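Local coordinates for putative NADPH:quinone reductase (Bacillus thuringiensis, PDB 3GMS), which is of unknown function but probably uses NADPH to reduce quinones, as in related medium-chain dehydrogenases/reductases, at residues E138-Q143 and A216-I221; V147-A152 and F231-N236; V134-T139 and L168-I173. All coordinates share one frame; numbering follows the deposited sequence.

How the interactions relate
The three contacts lie on one Rossmann domain, in which six parallel strands run in the order 3-2-1-4-5-6. Interactions 1 and 3 share the end of helix 127-139 on one face of the sheet, with centres about 7 Å apart. Interaction 2 is on the other face; its centre is about 8 Å from that of interaction 1 and about 12 Å from that of interaction 3. Strand 147-150 joins them: Leu149 O accepts Ile218 N at 2.7 Å, and Leu148 O accepts Ile173 N at 2.8 Å. In Rossmann domains the dinucleotide binds at the carboxyl ends of the strands, so NADPH would probably bind there.

Interaction 1: E138-Q143 and A216-I221; sequences ETLNLQ and AAIDSI
The backbones come nearest at Leu140 and Ala216, whose CA atoms are 7.3 Å apart. The chain leaving helix 127-139 here crosses one face of the Rossmann sheet at strand 214-219. The contact is wholly apolar: two leucines meet Ala216 and Ile218. Leu140 points into the sheet with CG anti to its carbonyl carbon (chi1 -60°). This brings its methyl CD1 down between the two strand residues. Leu140 CD1 lies 3.9 Å from Ala216 CB, and its second methyl CD2 approaches the same CB. Leu140 also slants across Ile218. Leu142 adds its methyl CD2 to Ala216 CB at 3.9 Å, so the small alanine receives both leucines. Leu148 of the neighbouring strand 147-150 touches Leu140, Leu142 and Ala216 and continues this apolar layer.

Asn141, between the two leucines, is the first residue to leave helical angles and has positive phi. Gln143 NE2 bonds back to Asn141 O at 3.0 Å, from above the carbonyl plane. On the strand side, Asp219 OD1 takes Ile221 N at 2.8 Å in an Asx turn just beyond the strand. The closest approach of the whole contact is Leu140 CD1 to Ile218 CD1, at 3.7 Å.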
loop_
_atom_site.group_PDB
_atom_site.type_symbol
_atom_site.label_atom_id
_atom_site.label_comp_id
_atom_site.label_asym_id
_atom_site.label_seq_id
_atom_site.Cartn_x
_atom_site.Cartn_y
_atom_site.Cartn_z
ATOM N N GLU A 138 -11.394 6.484 8.773
ATOM C CA GLU A 138 -10.915 7.578 9.605
ATOM C C GLU A 138 -10.808 8.866 8.850
ATOM O O GLU A 138 -11.440 9.862 9.243
ATOM C CB GLU A 138 -9.597 7.199 10.297
ATOM C CG GLU A 138 -9.778 6.075 11.283
ATOM C CD GLU A 138 -8.590 5.896 12.224
ATOM O OE1 GLU A 138 -7.733 6.815 12.343
ATOM O OE2 GLU A 138 -8.528 4.817 12.849
ATOM N N THR A 139 -10.035 8.877 7.765
ATOM C CA THR A 139 -9.712 10.123 7.095
ATOM C C THR A 139 -10.956 10.674 6.388
ATOM O O THR A 139 -11.272 11.867 6.481
ATOM C CB THR A 139 -8.589 9.928 6.057
ATOM O OG1 THR A 139 -7.607 8.973 6.558
ATOM C CG2 THR A 139 -7.956 11.286 5.737
ATOM N N LEU A 140 -11.679 9.793 5.718
ATOM C CA LEU A 140 -12.950 10.182 5.102
ATOM C C LEU A 140 -14.142 9.863 6.003
ATOM O O LEU A 140 -15.200 10.478 5.852
ATOM C CB LEU A 140 -13.140 9.518 3.739
ATOM C CG LEU A 140 -12.119 9.786 2.636
ATOM C CD1 LEU A 140 -12.406 8.828 1.471
ATOM C CD2 LEU A 140 -12.120 11.244 2.143
ATOM N N ASN A 141 -13.965 8.917 6.919
ATOM C CA ASN A 141 -15.029 8.422 7.780
ATOM C C ASN A 141 -16.349 8.248 7.015
ATOM O O ASN A 141 -17.360 8.915 7.320
ATOM C CB ASN A 141 -15.237 9.357 8.972
ATOM C CG ASN A 141 -16.184 8.784 9.985
ATOM O OD1 ASN A 141 -16.438 7.573 10.011
ATOM N ND2 ASN A 141 -16.727 9.651 10.835
ATOM N N LEU A 142 -16.313 7.364 6.021
ATOM C CA LEU A 142 -17.454 7.171 5.119
ATOM C C LEU A 142 -18.640 6.611 5.876
ATOM O O LEU A 142 -18.518 5.726 6.727
ATOM C CB LEU A 142 -17.102 6.257 3.949
ATOM C CG LEU A 142 -16.016 6.765 2.974
ATOM C CD1 LEU A 142 -15.528 5.558 2.136
ATOM C CD2 LEU A 142 -16.497 7.947 2.114
ATOM N N GLN A 143 -19.806 7.112 5.503
ATOM C CA GLN A 143 -21.062 6.717 6.123
ATOM C C GLN A 143 -21.808 5.781 5.208
ATOM O O GLN A 143 -21.539 5.722 4.010
ATOM C CB GLN A 143 -21.924 7.969 6.415
ATOM C CG GLN A 143 -21.331 8.910 7.480
ATOM C CD GLN A 143 -20.947 8.190 8.772
ATOM O OE1 GLN A 143 -21.790 7.602 9.456
ATOM N NE2 GLN A 143 -19.665 8.237 9.114
ATOM N N ALA A 216 -17.087 11.639 -1.746
ATOM C CA ALA A 216 -15.649 11.640 -1.491
ATOM C C ALA A 216 -14.898 11.082 -2.697
ATOM O O ALA A 216 -15.485 10.358 -3.537
ATOM C CB ALA A 216 -15.334 10.835 -0.241
ATOM N N ALA A 217 -13.623 11.432 -2.814
ATOM C CA ALA A 217 -12.801 10.930 -3.908
ATOM C C ALA A 217 -11.380 10.673 -3.433
ATOM O O ALA A 217 -10.863 11.415 -2.575
ATOM C CB ALA A 217 -12.780 11.881 -5.071
ATOM N N ILE A 218 -10.789 9.604 -3.963
ATOM C CA ILE A 218 -9.392 9.253 -3.651
ATOM C C ILE A 218 -8.632 9.248 -4.956
ATOM O O ILE A 218 -8.917 8.431 -5.845
ATOM C CB ILE A 218 -9.300 7.908 -2.868
ATOM C CG1 ILE A 218 -10.059 8.068 -1.539
ATOM C CG2 ILE A 218 -7.800 7.528 -2.637
ATOM C CD1 ILE A 218 -9.984 6.880 -0.577
ATOM N N ASP A 219 -7.693 10.189 -5.053
ATOM C CA ASP A 219 -6.853 10.383 -6.239
ATOM C C ASP A 219 -5.442 9.802 -6.043
ATOM O O ASP A 219 -4.746 10.146 -5.071
ATOM C CB ASP A 219 -6.810 11.875 -6.545
ATOM C CG ASP A 219 -5.856 12.246 -7.689
ATOM O OD1 ASP A 219 -5.734 11.506 -8.681
ATOM O OD2 ASP A 219 -5.261 13.339 -7.595
ATOM N N SER A 220 -5.065 8.931 -6.973
ATOM C CA SER A 220 -3.731 8.335 -7.041
ATOM C C SER A 220 -2.893 8.940 -8.165
ATOM O O SER A 220 -1.699 8.675 -8.253
ATOM C CB SER A 220 -3.837 6.815 -7.277
ATOM O OG SER A 220 -4.436 6.199 -6.162
ATOM N N ILE A 221 -3.519 9.750 -9.024
ATOM C CA ILE A 221 -2.887 10.173 -10.278
ATOM C C ILE A 221 -2.431 11.618 -10.303
ATOM O O ILE A 221 -1.318 11.911 -10.750
ATOM C CB ILE A 221 -3.874 9.967 -11.484
ATOM C CG1 ILE A 221 -4.345 8.504 -11.551
ATOM C CG2 ILE A 221 -3.211 10.390 -12.820
ATOM C CD1 ILE A 221 -5.386 8.229 -12.693
#

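Interaction 2: V147-A152 and F231-N236; sequences VLLVNA and FSLRPN
Leu149 O accepts Ile218 N in a short backbone hydrogen bond of the sheet, while the Leu149 side chain meets Ser232 and Leu233. The setting is the beta-alpha-beta crossover of the Rossmann fold that runs from strand 214-219 through helix 223-231 to strand 237-241. The short strand 233-234 lies on its return path. Strand 147-150 is the neighbour of strand 214-219, and Leu149 is its only residue that meets segment 231-236.

The contact itself is small and buried. Leu149 points toward the other segment and is extended, with CG anti to the carbonyl carbon and a chi2 of -178°. Its methyl CD1 does all the touching. Ser232 offers its CB. The serine follows helix 223-231, and its OG hydrogen-bonds to Glu228 O, the carbonyl four residues back. With OG beside the backbone N (chi1 -52°), this bond and the contact to Leu149 can be made together. The Leu233 CB points to one side of segment 147-152; its CD2 methyl makes the approach. The side chains of Leu149 and Leu233 run antiparallel past one another. The CA atoms of Leu149 and Leu233 stay 8.6 Å apart. Leu233 CD2 also packs on Ala216 of the strand between them. Val205 of helix 201-208 touches both Leu149 and Ser232.

Asp215, from the strand between the two segments, links them: OD1 forms a salt bridge with Arg234 NE and OD2 accepts Val147 N. Arg234 NH1 makes a weak bond, 3.3 Å, to Pro235 O. At the carboxyl end of the strand Asn151 ND2 hydrogen-bonds to Asp219 OD1. In the apolar centre, Leu149 CD1 lies 3.7 Å from Ser232 CB and 4.1 Å from Leu233 CD2.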
loop_
_atom_site.group_PDB
_atom_site.type_symbol
_atom_site.label_atom_id
_atom_site.label_comp_id
_atom_site.label_asym_id
_atom_site.label_seq_id
_atom_site.Cartn_x
_atom_site.Cartn_y
_atom_site.Cartn_z
ATOM N N VAL A 147 -21.114 7.894 -1.540
ATOM C CA VAL A 147 -20.561 7.608 -2.849
ATOM C C VAL A 147 -19.079 8.012 -2.911
ATOM O O VAL A 147 -18.739 9.204 -2.797
ATOM C CB VAL A 147 -21.334 8.324 -3.895
ATOM C CG1 VAL A 147 -20.827 7.960 -5.250
ATOM C CG2 VAL A 147 -22.803 7.977 -3.736
ATOM N N LEU A 148 -18.212 6.999 -3.070
ATOM C CA LEU A 148 -16.749 7.189 -3.123
ATOM C C LEU A 148 -16.261 6.996 -4.559
ATOM O O LEU A 148 -16.654 6.000 -5.205
ATOM C CB LEU A 148 -16.055 6.167 -2.199
ATOM C CG LEU A 148 -14.525 6.218 -2.252
ATOM C CD1 LEU A 148 -14.079 7.530 -1.640
ATOM C CD2 LEU A 148 -13.911 5.022 -1.498
ATOM N N LEU A 149 -15.466 7.937 -5.061
ATOM C CA LEU A 149 -14.733 7.789 -6.333
ATOM C C LEU A 149 -13.287 7.386 -6.026
ATOM O O LEU A 149 -12.644 7.989 -5.144
ATOM C CB LEU A 149 -14.674 9.106 -7.080
ATOM C CG LEU A 149 -16.022 9.845 -7.301
ATOM C CD1 LEU A 149 -15.815 11.120 -8.089
ATOM C CD2 LEU A 149 -17.029 8.924 -8.035
ATOM N N VAL A 150 -12.770 6.404 -6.770
ATOM C CA VAL A 150 -11.351 6.008 -6.653
ATOM C C VAL A 150 -10.790 5.849 -8.063
ATOM O O VAL A 150 -11.268 4.993 -8.827
ATOM C CB VAL A 150 -11.199 4.689 -5.888
ATOM C CG1 VAL A 150 -9.678 4.300 -5.799
ATOM C CG2 VAL A 150 -11.793 4.806 -4.457
ATOM N N ASN A 151 -9.808 6.656 -8.420
ATOM C CA ASN A 151 -9.150 6.455 -9.703
ATOM C C ASN A 151 -7.943 5.511 -9.631
ATOM O O ASN A 151 -7.560 5.042 -8.542
ATOM C CB ASN A 151 -8.837 7.797 -10.408
ATOM C CG ASN A 151 -7.775 8.640 -9.678
ATOM O OD1 ASN A 151 -7.102 8.149 -8.817
ATOM N ND2 ASN A 151 -7.641 9.907 -10.050
ATOM N N ALA A 152 -7.324 5.248 -10.783
ATOM C CA ALA A 152 -6.328 4.157 -10.901
ATOM C C ALA A 152 -6.816 2.887 -10.176
ATOM O O ALA A 152 -6.051 2.206 -9.482
ATOM C CB ALA A 152 -4.934 4.631 -10.369
ATOM N N PHE A 231 -13.604 17.739 -9.158
ATOM C CA PHE A 231 -14.802 18.418 -9.665
ATOM C C PHE A 231 -16.035 17.538 -9.787
ATOM O O PHE A 231 -17.159 18.049 -10.001
ATOM C CB PHE A 231 -14.474 19.100 -10.986
ATOM C CG PHE A 231 -13.884 20.475 -10.815
ATOM C CD1 PHE A 231 -12.545 20.630 -10.458
ATOM C CD2 PHE A 231 -14.669 21.618 -11.019
ATOM C CE1 PHE A 231 -11.968 21.910 -10.306
ATOM C CE2 PHE A 231 -14.119 22.910 -10.866
ATOM C CZ PHE A 231 -12.765 23.060 -10.502
ATOM N N SER A 232 -15.875 16.220 -9.663
ATOM C CA SER A 232 -17.037 15.333 -9.674
ATOM C C SER A 232 -17.638 15.139 -8.291
ATOM O O SER A 232 -18.557 14.346 -8.099
ATOM C CB SER A 232 -16.705 13.983 -10.325
ATOM O OG SER A 232 -16.114 14.160 -11.597
ATOM N N LEU A 233 -17.124 15.859 -7.306
ATOM C CA LEU A 233 -17.720 15.803 -5.965
ATOM C C LEU A 233 -18.750 16.890 -5.723
ATOM O O LEU A 233 -18.640 17.976 -6.284
ATOM C CB LEU A 233 -16.632 15.984 -4.898
ATOM C CG LEU A 233 -15.562 14.918 -5.041
ATOM C CD1 LEU A 233 -14.429 15.247 -4.070
ATOM C CD2 LEU A 233 -16.162 13.568 -4.783
ATOM N N ARG A 234 -19.685 16.610 -4.825
ATOM C CA ARG A 234 -20.627 17.610 -4.346
ATOM C C ARG A 234 -19.861 18.722 -3.623
ATOM O O ARG A 234 -18.730 18.491 -3.141
ATOM C CB ARG A 234 -21.668 16.972 -3.427
ATOM C CG ARG A 234 -21.147 16.408 -2.090
ATOM C CD ARG A 234 -22.288 15.860 -1.281
ATOM N NE ARG A 234 -21.849 15.172 -0.066
ATOM C CZ ARG A 234 -21.358 15.759 1.033
ATOM N NH1 ARG A 234 -21.210 17.076 1.095
ATOM N NH2 ARG A 234 -21.001 15.009 2.078
ATOM N N PRO A 235 -20.450 19.939 -3.567
ATOM C CA PRO A 235 -19.879 20.974 -2.706
ATOM C C PRO A 235 -19.753 20.440 -1.300
ATOM O O PRO A 235 -20.640 19.730 -0.836
ATOM C CB PRO A 235 -20.948 22.090 -2.730
ATOM C CG PRO A 235 -21.728 21.860 -3.965
ATOM C CD PRO A 235 -21.631 20.415 -4.323
ATOM N N ASN A 236 -18.641 20.756 -0.640
ATOM C CA ASN A 236 -18.335 20.250 0.699
ATOM C C ASN A 236 -18.023 18.759 0.762
ATOM O O ASN A 236 -17.981 18.178 1.861
ATOM C CB ASN A 236 -19.407 20.646 1.717
ATOM C CG ASN A 236 -19.667 22.150 1.704
ATOM O OD1 ASN A 236 -20.812 22.594 1.718
ATOM N ND2 ASN A 236 -18.597 22.933 1.608
#

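Interaction 3: V134-T139 and L168-I173; sequences VTCTET and LNFRLI
Cys136 can be followed outward from helix 127-139 to the chain that enters strand 171-176. Cys136 CB meets the methyl CD1 of Leu168 at 3.8 Å. Cys136 SG, held beside the backbone N (chi1 -71°), reaches Phe170 CZ at 3.8 Å and is slightly farther from CE2. This is a sulfur-aromatic contact. Cys136 SG is 4.8 Å from the centroid of the Phe170 ring, 60° off its normal, an oblique approach. The place is the beta-alpha-beta crossover of the Rossmann fold, between helix 156-168 and strand 171-176. Phe161 of that helix also touches Cys136, and Leu148 touches Phe170 from the central strand.

Thr137 works alongside the cysteine. Thr137 CG2, its methyl, lies 3.6 Å from Leu168 CD1, and the two side chains lie roughly perpendicular. Its OG1 sits between the backbone N and the carbonyl carbon, and hydrogen-bonds to Trp133 O. The helix widens here into a pi-type turn. Val134 O accepts Glu138 N at 2.8 Å and Thr139 N at 3.1 Å, from opposite faces of its plane.

Across the segments the contact rests on methyls, a polarisable sulfur and a ring. It therefore depends on close fit and dispersion, and the polar group of Thr137 is satisfied within its own helix.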
loop_
_atom_site.group_PDB
_atom_site.type_symbol
_atom_site.label_atom_id
_atom_site.label_comp_id
_atom_site.label_asym_id
_atom_site.label_seq_id
_atom_site.Cartn_x
_atom_site.Cartn_y
_atom_site.Cartn_z
ATOM N N VAL A 134 -7.822 2.782 6.677
ATOM C CA VAL A 134 -7.714 4.076 7.341
ATOM C C VAL A 134 -8.418 5.228 6.578
ATOM O O VAL A 134 -9.186 5.974 7.181
ATOM C CB VAL A 134 -6.268 4.395 7.777
ATOM C CG1 VAL A 134 -6.167 5.806 8.343
ATOM C CG2 VAL A 134 -5.818 3.408 8.865
ATOM N N THR A 135 -8.144 5.362 5.282
ATOM C CA THR A 135 -8.777 6.424 4.473
ATOM C C THR A 135 -10.308 6.271 4.525
ATOM O O THR A 135 -11.024 7.263 4.747
ATOM C CB THR A 135 -8.232 6.493 3.005
ATOM O OG1 THR A 135 -8.362 5.203 2.385
ATOM C CG2 THR A 135 -6.707 6.921 2.973
ATOM N N CYS A 136 -10.816 5.036 4.393
ATOM C CA CYS A 136 -12.267 4.779 4.491
ATOM C C CYS A 136 -12.855 5.051 5.887
ATOM O O CYS A 136 -13.913 5.673 6.004
ATOM C CB CYS A 136 -12.642 3.343 4.047
ATOM S SG CYS A 136 -12.490 3.103 2.242
ATOM N N THR A 137 -12.189 4.619 6.938
ATOM C CA THR A 137 -12.854 4.626 8.228
ATOM C C THR A 137 -12.513 5.833 9.087
ATOM O O THR A 137 -13.248 6.142 10.048
ATOM C CB THR A 137 -12.587 3.343 9.012
ATOM O OG1 THR A 137 -11.181 3.194 9.302
ATOM C CG2 THR A 137 -13.121 2.120 8.226
ATOM N N GLU A 138 -11.394 6.484 8.773
ATOM C CA GLU A 138 -10.915 7.578 9.605
ATOM C C GLU A 138 -10.808 8.866 8.850
ATOM O O GLU A 138 -11.440 9.862 9.243
ATOM C CB GLU A 138 -9.597 7.199 10.297
ATOM C CG GLU A 138 -9.778 6.075 11.283
ATOM C CD GLU A 138 -8.590 5.896 12.224
ATOM O OE1 GLU A 138 -7.733 6.815 12.343
ATOM O OE2 GLU A 138 -8.528 4.817 12.849
ATOM N N THR A 139 -10.035 8.877 7.765
ATOM C CA THR A 139 -9.712 10.123 7.095
ATOM C C THR A 139 -10.956 10.674 6.388
ATOM O O THR A 139 -11.272 11.867 6.481
ATOM C CB THR A 139 -8.589 9.928 6.057
ATOM O OG1 THR A 139 -7.607 8.973 6.558
ATOM C CG2 THR A 139 -7.956 11.286 5.737
ATOM N N LEU A 168 -18.146 -2.068 4.416
ATOM C CA LEU A 168 -18.536 -0.830 5.123
ATOM C C LEU A 168 -19.821 -0.188 4.573
ATOM O O LEU A 168 -20.227 0.895 5.021
ATOM C CB LEU A 168 -17.367 0.182 5.122
ATOM C CG LEU A 168 -16.055 -0.303 5.779
ATOM C CD1 LEU A 168 -14.946 0.682 5.432
ATOM C CD2 LEU A 168 -16.165 -0.522 7.286
ATOM N N ASN A 169 -20.455 -0.862 3.620
ATOM C CA ASN A 169 -21.759 -0.441 3.059
ATOM C C ASN A 169 -21.760 0.957 2.464
ATOM O O ASN A 169 -22.580 1.798 2.829
ATOM C CB ASN A 169 -22.862 -0.565 4.122
ATOM C CG ASN A 169 -22.921 -1.939 4.734
ATOM O OD1 ASN A 169 -23.203 -2.924 4.047
ATOM N ND2 ASN A 169 -22.668 -2.019 6.033
ATOM N N PHE A 170 -20.844 1.219 1.537
ATOM C CA PHE A 170 -20.860 2.461 0.798
ATOM C C PHE A 170 -20.786 2.084 -0.652
ATOM O O PHE A 170 -20.601 0.910 -0.974
ATOM C CB PHE A 170 -19.743 3.440 1.213
ATOM C CG PHE A 170 -18.332 2.937 0.950
ATOM C CD1 PHE A 170 -17.751 3.052 -0.305
ATOM C CD2 PHE A 170 -17.580 2.423 1.998
ATOM C CE1 PHE A 170 -16.452 2.632 -0.558
ATOM C CE2 PHE A 170 -16.293 1.978 1.788
ATOM C CZ PHE A 170 -15.697 2.086 0.511
ATOM N N ARG A 171 -20.981 3.070 -1.519
ATOM C CA ARG A 171 -21.104 2.839 -2.934
ATOM C C ARG A 171 -19.797 3.270 -3.589
ATOM O O ARG A 171 -19.415 4.442 -3.500
ATOM C CB ARG A 171 -22.320 3.633 -3.472
ATOM C CG ARG A 171 -22.612 3.400 -4.933
ATOM C CD ARG A 171 -23.892 4.139 -5.412
ATOM N NE ARG A 171 -24.121 3.874 -6.836
ATOM C CZ ARG A 171 -24.581 4.772 -7.706
ATOM N NH1 ARG A 171 -24.856 6.007 -7.287
ATOM N NH2 ARG A 171 -24.749 4.442 -8.995
ATOM N N LEU A 172 -19.090 2.323 -4.217
ATOM C CA LEU A 172 -17.872 2.665 -4.934
ATOM C C LEU A 172 -18.077 2.847 -6.415
ATOM O O LEU A 172 -18.568 1.957 -7.114
ATOM C CB LEU A 172 -16.760 1.611 -4.711
ATOM C CG LEU A 172 -15.530 1.800 -5.611
ATOM C CD1 LEU A 172 -14.648 2.962 -5.116
ATOM C CD2 LEU A 172 -14.697 0.524 -5.684
ATOM N N ILE A 173 -17.679 4.008 -6.895
ATOM C CA ILE A 173 -17.506 4.200 -8.304
ATOM C C ILE A 173 -16.020 4.122 -8.661
ATOM O O ILE A 173 -15.219 5.045 -8.405
ATOM C CB ILE A 173 -18.195 5.531 -8.805
ATOM C CG1 ILE A 173 -19.702 5.523 -8.486
ATOM C CG2 ILE A 173 -17.867 5.748 -10.323
ATOM C CD1 ILE A 173 -20.393 6.911 -8.563
#